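Local coordinates for glutamic acid/alanine-rich protein (Trypanosoma congolense, PDB 2Y44), which is a surface protein of the trypanosome whose elongated, largely helical ectodomain probably stands out from the parasite membrane, its molecular role there not being established, at residues A127-K132 / K161-L166. Residues are numbered along the deposited sequence; the frame is centred on the assembly and turned at random.
Sequences AEVTSK and KGLKSL
Leu163 packs against the Thr130-Ser131 peptide and the side chain of Val129 where an extended segment turns into helix 131-144, the first arm of a helical hairpin whose second arm is helix 149-183. Leu163 CB comes within 4.3 Å of Ser131 CB. Leu163 CG, anti to the backbone N (chi1 -162°), lies 3.7 Å from Ser131 N. Leu163 CD2 sits over the face of the Thr130-Ser131 peptide, 3.2 Å from Thr130 C, a tight fit. Leu163 CD2 also meets Val129 CG2 at 3.8 Å, the apolar pair of the contact. A leucine suits this place because it is long enough to carry one methyl across to both the peptide and the valine, and apolar enough to pack there. Val129, whose side chain also touches Ala21 of helix 18-53, extends the apolar surface to a third helix. Thr130, at the N-cap, turns its CB away from Leu163 and uses its side chain to cap a backbone N of the new helix. Ser131 is small enough to lie close against helix 149-183, and its OG hydrogen-bonds Glu167, one turn beyond Leu163. Lys164 touches Ser131 before its chain extends onward: Lys164 CG presses to 3.4 Å from Ser131 CB, closer than usual for two carbons.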
loop_
_atom_site.group_PDB
_atom_site.type_symbol
_atom_site.label_atom_id
_atom_site.label_comp_id
_atom_site.label_asym_id
_atom_site.label_seq_id
_atom_site.Cartn_x
_atom_site.Cartn_y
_atom_site.Cartn_z
ATOM N N ALA A 127 -6.601 -11.339 -2.288
ATOM C CA ALA A 127 -7.200 -10.032 -2.568
ATOM C C ALA A 127 -7.040 -9.128 -1.355
ATOM O O ALA A 127 -7.006 -9.600 -0.217
ATOM C CB ALA A 127 -8.669 -10.178 -2.946
ATOM N N GLU A 128 -6.896 -7.828 -1.601
ATOM C CA GLU A 128 -7.043 -6.830 -0.538
ATOM C C GLU A 128 -6.056 -7.065 0.600
ATOM O O GLU A 128 -6.442 -7.086 1.781
ATOM C CB GLU A 128 -8.467 -6.833 0.014
ATOM C CG GLU A 128 -9.528 -6.352 -0.980
ATOM C CD GLU A 128 -10.841 -6.061 -0.295
ATOM O OE1 GLU A 128 -10.813 -5.800 0.930
ATOM O OE2 GLU A 128 -11.901 -6.110 -0.968
ATOM N N VAL A 129 -4.794 -7.264 0.235
ATOM C CA VAL A 129 -3.724 -7.506 1.203
ATOM C C VAL A 129 -3.494 -6.198 1.964
ATOM O O VAL A 129 -3.504 -5.114 1.368
ATOM C CB VAL A 129 -2.412 -7.972 0.481
ATOM C CG1 VAL A 129 -2.104 -7.035 -0.665
ATOM C CG2 VAL A 129 -1.223 -8.019 1.426
ATOM N N THR A 130 -3.395 -6.296 3.287
ATOM C CA THR A 130 -3.080 -5.155 4.122
ATOM C C THR A 130 -1.892 -5.484 5.021
ATOM O O THR A 130 -1.476 -6.640 5.135
ATOM C CB THR A 130 -4.262 -4.806 5.018
ATOM O OG1 THR A 130 -4.563 -5.927 5.851
ATOM C CG2 THR A 130 -5.517 -4.491 4.189
ATOM N N SER A 131 -1.337 -4.485 5.680
ATOM C CA SER A 131 -0.265 -4.799 6.617
ATOM C C SER A 131 -0.765 -5.796 7.670
ATOM O O SER A 131 -0.007 -6.632 8.164
ATOM C CB SER A 131 0.271 -3.520 7.260
ATOM O OG SER A 131 -0.801 -2.858 7.930
ATOM N N LYS A 132 -2.035 -5.708 8.040
ATOM C CA LYS A 132 -2.600 -6.655 9.021
ATOM C C LYS A 132 -2.716 -8.089 8.459
ATOM O O LYS A 132 -2.328 -9.041 9.115
ATOM C CB LYS A 132 -3.994 -6.203 9.478
ATOM C CG LYS A 132 -4.550 -7.086 10.584
ATOM C CD LYS A 132 -6.066 -6.966 10.726
ATOM C CE LYS A 132 -6.445 -5.993 11.828
ATOM N NZ LYS A 132 -7.909 -5.698 11.800
ATOM N N LYS A 161 6.199 -3.511 7.313
ATOM C CA LYS A 161 6.649 -2.122 7.402
ATOM C C LYS A 161 6.408 -1.411 6.091
ATOM O O LYS A 161 5.899 -0.285 6.075
ATOM C CB LYS A 161 8.139 -2.074 7.743
ATOM C CG LYS A 161 8.661 -0.646 7.997
ATOM C CD LYS A 161 9.793 -0.585 9.030
ATOM C CE LYS A 161 10.698 0.630 8.792
ATOM N NZ LYS A 161 9.932 1.752 8.162
ATOM N N GLY A 162 6.747 -2.070 4.979
ATOM C CA GLY A 162 6.646 -1.356 3.693
ATOM C C GLY A 162 5.195 -1.099 3.330
ATOM O O GLY A 162 4.840 -0.022 2.770
ATOM N N LEU A 163 4.337 -2.070 3.643
ATOM C CA LEU A 163 2.904 -1.903 3.380
ATOM C C LEU A 163 2.272 -0.860 4.310
ATOM O O LEU A 163 1.462 -0.049 3.862
ATOM C CB LEU A 163 2.144 -3.242 3.454
ATOM C CG LEU A 163 0.747 -3.311 2.809
ATOM C CD1 LEU A 163 0.750 -2.681 1.433
ATOM C CD2 LEU A 163 0.234 -4.742 2.697
ATOM N N LYS A 164 2.658 -0.858 5.589
ATOM C CA LYS A 164 2.210 0.212 6.498
ATOM C C LYS A 164 2.581 1.614 5.960
ATOM O O LYS A 164 1.807 2.586 6.127
ATOM C CB LYS A 164 2.822 0.042 7.896
ATOM C CG LYS A 164 2.136 -1.037 8.719
ATOM C CD LYS A 164 2.762 -1.123 10.086
ATOM C CE LYS A 164 1.920 -1.996 11.013
ATOM N NZ LYS A 164 2.624 -2.301 12.293
ATOM N N SER A 165 3.768 1.726 5.372
ATOM C CA SER A 165 4.213 3.021 4.789
ATOM C C SER A 165 3.238 3.436 3.726
ATOM O O SER A 165 2.872 4.608 3.654
ATOM C CB SER A 165 5.618 2.971 4.193
ATOM O OG SER A 165 6.599 2.886 5.206
ATOM N N LEU A 166 2.866 2.492 2.842
ATOM C CA LEU A 166 1.973 2.869 1.728
ATOM C C LEU A 166 0.581 3.184 2.265
ATOM O O LEU A 166 -0.091 4.103 1.784
ATOM C CB LEU A 166 1.857 1.712 0.724
ATOM C CG LEU A 166 3.068 1.621 -0.181
ATOM C CD1 LEU A 166 3.144 0.223 -0.815
ATOM C CD2 LEU A 166 2.998 2.756 -1.252
#